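Long-range contacts in carbohydrate kinase, FGGY (Rhodospirillum rubrum, PDB 3IFR), which probably phosphorylates D-xylulose with ATP, as an FGGY-family carbohydrate kinase built on the actin-like ATPase fold: residues A[427-432]-A[462-467]; A[253-258]-A[403-408]; A[263-268]-A[415-420]. All blocks are in the same frame, centred on the assembly; numbering follows the deposited sequence.

Overall arrangement
All three contacts meet one six-stranded mixed sheet, whose order runs 298-301, 269-273, 260-265, 403-407, 428-432, 463-468. Contact 1 pairs the last two strands, contact 2 lays the loop after helix 245-252 against strand 403-407, and contact 3 joins strand 260-265 to helix 414-424. Their centres are about 9 Å (1 and 2), 12 Å (1 and 3) and 14 Å (2 and 3) apart. Along the chain contacts 2 and 3 interleave, and contact 1 follows both. Backbone bonds of strand 403-407 tie it to strands 260-265 and 428-432, while M417 of contact 3 touches L430 of contact 1. One continuous body of sheet and covering helix results, consistent with an actin-like ATPase fold.

Contact 1. Residues A[427-432]-A[462-467]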
# COMPACT_ATOMS: atom_id res chain seq x y z
N PRO A 427 -1.96 -22.36 -6.61
CA PRO A 427 -1.06 -21.82 -7.63
C PRO A 427 -0.77 -20.35 -7.39
O PRO A 427 -1.68 -19.64 -6.95
CB PRO A 427 -1.87 -22.03 -8.93
CG PRO A 427 -2.79 -23.20 -8.62
CD PRO A 427 -3.18 -22.93 -7.19
N VAL A 428 0.46 -19.89 -7.63
CA VAL A 428 0.77 -18.49 -7.43
C VAL A 428 1.18 -17.87 -8.76
O VAL A 428 2.14 -18.32 -9.37
CB VAL A 428 1.91 -18.28 -6.39
CG1 VAL A 428 2.26 -16.83 -6.30
CG2 VAL A 428 1.58 -18.85 -4.99
N GLN A 429 0.47 -16.85 -9.23
CA GLN A 429 0.85 -16.20 -10.50
C GLN A 429 1.85 -15.07 -10.25
O GLN A 429 1.48 -14.04 -9.67
CB GLN A 429 -0.38 -15.63 -11.20
CG GLN A 429 -0.05 -14.76 -12.45
CD GLN A 429 0.46 -15.61 -13.62
OE1 GLN A 429 -0.34 -16.27 -14.30
NE2 GLN A 429 1.78 -15.61 -13.84
N LEU A 430 3.10 -15.26 -10.66
CA LEU A 430 4.13 -14.23 -10.52
C LEU A 430 3.94 -13.17 -11.61
O LEU A 430 3.47 -13.47 -12.71
CB LEU A 430 5.54 -14.83 -10.65
CG LEU A 430 6.01 -15.87 -9.64
CD1 LEU A 430 7.54 -16.14 -9.84
CD2 LEU A 430 5.68 -15.41 -8.19
N LEU A 431 4.28 -11.93 -11.28
CA LEU A 431 4.21 -10.83 -12.23
C LEU A 431 5.19 -9.73 -11.83
O LEU A 431 5.64 -9.65 -10.68
CB LEU A 431 2.80 -10.26 -12.30
CG LEU A 431 2.41 -9.59 -10.98
CD1 LEU A 431 2.30 -8.09 -11.18
CD2 LEU A 431 1.08 -10.15 -10.48
N ALA A 432 5.55 -8.90 -12.79
CA ALA A 432 6.37 -7.74 -12.48
C ALA A 432 5.56 -6.49 -12.76
O ALA A 432 4.89 -6.38 -13.79
CB ALA A 432 7.64 -7.75 -13.31
N VAL A 462 1.10 -5.01 -17.58
CA VAL A 462 2.13 -5.55 -16.74
C VAL A 462 2.73 -6.84 -17.26
O VAL A 462 2.21 -7.48 -18.12
CB VAL A 462 1.72 -5.67 -15.29
CG1 VAL A 462 1.13 -4.42 -14.82
CG2 VAL A 462 0.81 -6.79 -15.11
N ARG A 463 3.85 -7.16 -16.68
CA ARG A 463 4.71 -8.25 -17.06
C ARG A 463 4.32 -9.49 -16.27
O ARG A 463 5.01 -9.87 -15.35
CB ARG A 463 6.11 -7.80 -16.69
CG ARG A 463 7.28 -8.49 -17.27
CD ARG A 463 8.51 -7.56 -17.16
NE ARG A 463 8.29 -6.33 -17.91
CZ ARG A 463 8.76 -6.11 -19.14
NH1 ARG A 463 9.52 -7.00 -19.74
NH2 ARG A 463 8.50 -4.97 -19.76
N THR A 464 3.22 -10.11 -16.64
CA THR A 464 2.79 -11.35 -16.05
C THR A 464 3.77 -12.45 -16.39
O THR A 464 4.25 -12.55 -17.48
CB THR A 464 1.43 -11.70 -16.55
OG1 THR A 464 0.95 -12.85 -15.85
CG2 THR A 464 1.53 -12.02 -17.95
N GLY A 465 4.11 -13.27 -15.44
CA GLY A 465 5.14 -14.23 -15.67
C GLY A 465 4.79 -15.64 -15.36
O GLY A 465 3.78 -16.10 -15.74
N GLU A 466 5.67 -16.33 -14.69
CA GLU A 466 5.46 -17.74 -14.45
C GLU A 466 4.39 -17.99 -13.40
O GLU A 466 4.40 -17.38 -12.32
CB GLU A 466 6.77 -18.41 -14.05
CG GLU A 466 6.62 -19.86 -13.69
CD GLU A 466 7.96 -20.53 -13.32
OE1 GLU A 466 8.99 -19.84 -13.25
OE2 GLU A 466 7.98 -21.73 -13.03
N LYS A 467 3.49 -18.93 -13.69
CA LYS A 467 2.52 -19.39 -12.73
C LYS A 467 3.05 -20.65 -12.07
O LYS A 467 3.26 -21.63 -12.73
CB LYS A 467 1.16 -19.65 -13.39
CG LYS A 467 0.08 -20.15 -12.45
CD LYS A 467 -1.31 -20.00 -13.07
CE LYS A 467 -2.35 -20.61 -12.20
NZ LYS A 467 -3.74 -20.24 -12.58
O HOH W 1 0.83 -17.71 -16.69
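L430 and A432 exchange backbone hydrogen bonds with E466, G465 and R463 in an antiparallel strand pair broken by a beta bulge, at the edge of the sheet where strand 463-468 is outermost. Q429 lies opposite K467 and L431 opposite T464, yet the register slips by one residue between these non-hydrogen-bonded pairs. L430 therefore faces two residues: its N gives a hydrogen bond to E466 O, while its O accepts one from G465 N at 2.8 Å. Past the bulge, A432 and R463 form a hydrogen-bonded pair.

The tight part is made by the leucines. L430 CB comes within 3.3 Å of E466 O, and the rest of that side chain packs on A406 and on M417 of helix 414-424. L431 sets its CB beside T464 CA and also touches F405 and A253.

The outer strand is held by its backbone, but its side chains from R463 on lie toward solvent. R463 lays CB, CG and CD against A432 CB, the CB-CB distance being 3.7 Å, and bends off only beyond CD. K467 stays extended and brings CE to P427 CB, 3.6 Å apart. E466 turns away from the pair, with a long, weak ion pair to R414 as a distant tie.

Q429 bridges the two regimes. Its chain bends at chi2 (71°), bringing CD round toward T464, and the amide spans the bulge. Q429 NE2 donates to G465 O at 2.8 Å, with a bent N-H angle of 137° and approaching from above that carbonyl's plane. It also donates to L430 O, which thus holds two donors, NE2 and G465 N. At the other corner of the amide, Q429 OE1 accepts a hydrogen from a water 3.0 Å away.

Contact 2. Residues A[253-258]-A[403-408]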
# COMPACT_ATOMS: atom_id res chain seq x y z
N ALA A 253 -1.81 -5.14 -10.78
CA ALA A 253 -1.39 -6.53 -10.72
C ALA A 253 -2.53 -7.48 -11.13
O ALA A 253 -2.36 -8.69 -11.14
CB ALA A 253 -0.80 -6.89 -9.35
N GLY A 254 -3.67 -6.92 -11.48
CA GLY A 254 -4.82 -7.72 -11.88
C GLY A 254 -5.67 -8.25 -10.74
O GLY A 254 -6.28 -9.30 -10.87
N ILE A 255 -5.69 -7.57 -9.60
CA ILE A 255 -6.64 -7.95 -8.57
C ILE A 255 -7.93 -7.16 -8.81
O ILE A 255 -8.08 -5.97 -8.39
CB ILE A 255 -6.05 -7.73 -7.14
CG1 ILE A 255 -5.21 -8.94 -6.73
CG2 ILE A 255 -7.16 -7.58 -6.12
CD1 ILE A 255 -3.84 -8.97 -7.32
N THR A 256 -8.86 -7.82 -9.49
CA THR A 256 -10.11 -7.21 -9.94
C THR A 256 -11.38 -7.98 -9.58
O THR A 256 -12.48 -7.43 -9.69
CB THR A 256 -10.14 -6.99 -11.49
OG1 THR A 256 -10.29 -8.24 -12.14
CG2 THR A 256 -8.86 -6.37 -11.98
N ARG A 257 -11.27 -9.24 -9.20
CA ARG A 257 -12.47 -10.04 -8.89
C ARG A 257 -12.46 -10.49 -7.44
O ARG A 257 -11.41 -10.82 -6.89
CB ARG A 257 -12.53 -11.28 -9.77
CG ARG A 257 -12.05 -11.13 -11.23
CD ARG A 257 -11.86 -12.54 -11.89
NE ARG A 257 -11.54 -12.55 -13.33
CZ ARG A 257 -11.05 -13.61 -13.98
NH1 ARG A 257 -10.80 -14.75 -13.32
NH2 ARG A 257 -10.80 -13.54 -15.30
N PRO A 258 -13.64 -10.53 -6.82
CA PRO A 258 -13.71 -11.05 -5.45
C PRO A 258 -12.87 -12.32 -5.33
O PRO A 258 -13.01 -13.23 -6.13
CB PRO A 258 -15.19 -11.38 -5.27
CG PRO A 258 -15.88 -10.49 -6.27
CD PRO A 258 -14.96 -10.30 -7.41
N ARG A 403 -7.62 -16.71 -5.75
CA ARG A 403 -6.77 -16.52 -6.91
C ARG A 403 -5.60 -15.62 -6.50
O ARG A 403 -5.82 -14.46 -6.10
CB ARG A 403 -7.60 -15.88 -7.98
CG ARG A 403 -7.14 -15.99 -9.39
CD ARG A 403 -7.78 -14.79 -10.06
NE ARG A 403 -7.67 -14.71 -11.50
CZ ARG A 403 -7.87 -13.58 -12.16
NH1 ARG A 403 -8.14 -12.47 -11.49
NH2 ARG A 403 -7.79 -13.54 -13.48
N PHE A 404 -4.38 -16.17 -6.57
CA PHE A 404 -3.19 -15.58 -5.96
C PHE A 404 -2.13 -15.10 -6.93
O PHE A 404 -1.81 -15.77 -7.92
CB PHE A 404 -2.52 -16.59 -5.02
CG PHE A 404 -3.37 -16.97 -3.86
CD1 PHE A 404 -3.26 -16.29 -2.66
CD2 PHE A 404 -4.32 -17.98 -3.98
CE1 PHE A 404 -4.08 -16.62 -1.59
CE2 PHE A 404 -5.14 -18.31 -2.93
CZ PHE A 404 -5.03 -17.65 -1.74
N PHE A 405 -1.57 -13.93 -6.62
CA PHE A 405 -0.58 -13.30 -7.48
C PHE A 405 0.57 -12.89 -6.58
O PHE A 405 0.35 -12.50 -5.44
CB PHE A 405 -1.18 -12.07 -8.18
CG PHE A 405 -2.41 -12.38 -9.02
CD1 PHE A 405 -2.34 -12.46 -10.41
CD2 PHE A 405 -3.64 -12.62 -8.42
CE1 PHE A 405 -3.48 -12.75 -11.17
CE2 PHE A 405 -4.77 -12.90 -9.18
CZ PHE A 405 -4.69 -12.96 -10.54
N ALA A 406 1.80 -12.98 -7.08
CA ALA A 406 2.89 -12.38 -6.36
C ALA A 406 3.60 -11.35 -7.24
O ALA A 406 3.68 -11.49 -8.45
CB ALA A 406 3.85 -13.41 -5.82
N SER A 407 4.07 -10.29 -6.62
CA SER A 407 4.75 -9.22 -7.32
C SER A 407 5.91 -8.74 -6.46
O SER A 407 6.11 -9.23 -5.34
CB SER A 407 3.82 -8.06 -7.55
OG SER A 407 3.70 -7.34 -6.35
N ASP A 408 6.66 -7.80 -7.00
CA ASP A 408 7.81 -7.20 -6.33
C ASP A 408 9.04 -8.09 -6.26
O ASP A 408 9.05 -9.21 -6.81
CB ASP A 408 7.46 -6.74 -4.91
CG ASP A 408 8.13 -5.43 -4.55
OD1 ASP A 408 9.34 -5.27 -4.82
OD2 ASP A 408 7.42 -4.55 -4.01
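R257 and R403 lay their guanidinium groups flat on one another, an arginine-arginine stack with centres 3.7 Å apart and planes only 10° from parallel. The overlap is offset: R257 NH1 and R403 NH2, the closest atoms at 3.2 Å, each sit over the rim of the other group. Both are donors, so no hydrogen bond joins them, and the like charges would be expected to repel. D260 probably offsets this, since its OD2 forms a salt bridge with R403 NH1 and also takes hydrogen bonds from the backbone N of T256 and R257. R403 reaches the stack on a side chain extended from CG to NE, with CG anti to the backbone N (chi1 -160°).

F405 supplies the second half of the contact. The edge of its ring meets the face of the R403 guanidinium opposite R257, F405 CZ standing 3.3 Å above that plane, so R403 is sandwiched between an arginine and a phenylalanine edge. On the loop side, I255 CD1 touches F405 CD2 at 3.8 Å, the two side chains running past one another in opposing senses. The carbonyl O of A253 approaches F405 CD1 at 3.8 Å.

G254, with positive phi, closes helix 245-252 in a Schellman motif and turns the chain into the loop that carries these residues. That loop leads into strand 260-265, where L262 packs on A253 and I255. Strand 403-407 runs between strands 260-265 and 428-432, F405 bonding through its backbone to V261 and L263, while F404 packs on L424 of helix 414-424.

Contact 3. Residues A[263-268]-A[415-420]; sequences LKFGGA and VWMGIM
The terminal methyl of M417, a selenomethionine, sits almost squarely over the centre of the F265 ring: CE lies 3.6 Å from the ring centroid and 12° off the normal, a CH-pi contact made tip to tip. M417 folds twice to get there, and its chi3 of 89° places CE above the ring while SE stays oblique to it, 4.4 Å from the F265 centroid.

A second selenomethionine, M420, uses a different side of the same ring. Its SE lies in the plane of F265, at the edge, 3.7 Å from CZ, so one phenylalanine makes two Met-aromatic contacts of distinct geometry. M420 CG also reaches L263 CD2, a looser touch at 4.4 Å.

W416 meets the ring from another direction. F265 turns its edge to the tryptophan in a T-shaped (edge-to-face) pair, the planes inclined at 66° and the F265 centroid 4.8 Å from that of the six-membered ring. F265 CD1 is the leading atom, 3.6 Å from W416 CH2 and displaced toward the rim of the indole.

These contacts fasten helix 414-424 over a face of the sheet at L263 and F265. A406 of the adjacent strand 403-407 touches both F265 and M417, and F387 of helix 372-397 meets the F265 ring and M420.

No hydrogen bond crosses between the segments. The indole NE1 is satisfied elsewhere, by L380 O, so the contact probably rests on burial of apolar surface and dispersion, with the aromatic, CH-pi and selenium-ring contacts setting its geometry.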
# COMPACT_ATOMS: atom_id res chain seq x y z
N LEU A 263 0.18 -10.80 -3.37
CA LEU A 263 1.18 -10.97 -2.35
C LEU A 263 2.40 -10.22 -2.80
O LEU A 263 3.03 -10.60 -3.79
CB LEU A 263 1.54 -12.43 -2.24
CG LEU A 263 0.83 -13.39 -1.30
CD1 LEU A 263 -0.57 -12.93 -0.86
CD2 LEU A 263 0.83 -14.69 -2.03
N LYS A 264 2.77 -9.19 -2.05
CA LYS A 264 3.77 -8.21 -2.47
C LYS A 264 5.03 -8.46 -1.68
O LYS A 264 5.08 -8.18 -0.48
CB LYS A 264 3.25 -6.81 -2.15
CG LYS A 264 3.72 -5.71 -3.08
CD LYS A 264 2.74 -4.53 -3.08
CE LYS A 264 3.25 -3.37 -3.95
NZ LYS A 264 4.72 -3.15 -3.73
N PHE A 265 6.04 -9.02 -2.33
CA PHE A 265 7.31 -9.27 -1.65
C PHE A 265 8.26 -8.07 -1.72
O PHE A 265 9.29 -8.12 -2.38
CB PHE A 265 7.95 -10.54 -2.19
CG PHE A 265 7.19 -11.77 -1.85
CD1 PHE A 265 7.52 -12.52 -0.73
CD2 PHE A 265 6.08 -12.13 -2.60
CE1 PHE A 265 6.80 -13.62 -0.41
CE2 PHE A 265 5.35 -13.22 -2.27
CZ PHE A 265 5.70 -13.96 -1.19
N GLY A 266 7.87 -6.99 -1.06
CA GLY A 266 8.64 -5.76 -0.96
C GLY A 266 9.48 -5.74 0.32
O GLY A 266 9.54 -6.73 1.05
N GLY A 267 10.12 -4.62 0.58
CA GLY A 267 10.92 -4.51 1.78
C GLY A 267 10.08 -4.88 2.97
O GLY A 267 10.49 -5.67 3.82
N ALA A 268 8.88 -4.28 3.00
CA ALA A 268 7.79 -4.71 3.87
C ALA A 268 6.77 -5.41 3.00
O ALA A 268 6.55 -5.03 1.84
CB ALA A 268 7.17 -3.52 4.53
N VAL A 415 13.27 -20.07 -5.71
CA VAL A 415 13.19 -20.89 -4.53
C VAL A 415 12.14 -20.36 -3.56
O VAL A 415 11.37 -21.13 -2.99
CB VAL A 415 14.55 -20.99 -3.85
CG1 VAL A 415 14.48 -21.91 -2.66
CG2 VAL A 415 15.57 -21.51 -4.89
N TRP A 416 12.10 -19.04 -3.37
CA TRP A 416 11.19 -18.46 -2.39
C TRP A 416 9.77 -18.71 -2.87
O TRP A 416 8.93 -19.15 -2.09
CB TRP A 416 11.43 -16.96 -2.20
CG TRP A 416 10.96 -16.44 -0.87
CD1 TRP A 416 10.49 -17.17 0.21
CD2 TRP A 416 10.94 -15.06 -0.43
NE1 TRP A 416 10.15 -16.34 1.24
CE2 TRP A 416 10.44 -15.04 0.88
CE3 TRP A 416 11.31 -13.85 -1.04
CZ2 TRP A 416 10.30 -13.86 1.60
CZ3 TRP A 416 11.18 -12.68 -0.32
CH2 TRP A 416 10.67 -12.69 0.98
N MSE A 417 9.53 -18.45 -4.15
CA MSE A 417 8.19 -18.60 -4.71
C MSE A 417 7.71 -20.07 -4.72
O MSE A 417 6.55 -20.34 -4.44
CB MSE A 417 8.14 -17.98 -6.10
CG MSE A 417 8.44 -16.50 -6.12
SE MSE A 417 7.20 -15.40 -5.00
CE MSE A 417 8.19 -15.48 -3.28
N GLY A 418 8.61 -21.00 -5.01
CA GLY A 418 8.30 -22.42 -4.86
C GLY A 418 7.87 -22.64 -3.43
O GLY A 418 6.84 -23.27 -3.15
N ILE A 419 8.64 -22.08 -2.50
CA ILE A 419 8.29 -22.24 -1.09
C ILE A 419 6.91 -21.64 -0.81
O ILE A 419 6.09 -22.25 -0.14
CB ILE A 419 9.36 -21.62 -0.18
CG1 ILE A 419 10.60 -22.54 -0.15
CG2 ILE A 419 8.80 -21.26 1.24
CD1 ILE A 419 11.83 -21.81 0.35
N MSE A 420 6.67 -20.44 -1.31
CA MSE A 420 5.38 -19.80 -1.07
C MSE A 420 4.21 -20.66 -1.54
O MSE A 420 3.24 -20.84 -0.81
CB MSE A 420 5.31 -18.46 -1.80
CG MSE A 420 4.00 -17.71 -1.56
SE MSE A 420 3.96 -16.94 0.27
CE MSE A 420 2.52 -18.08 1.05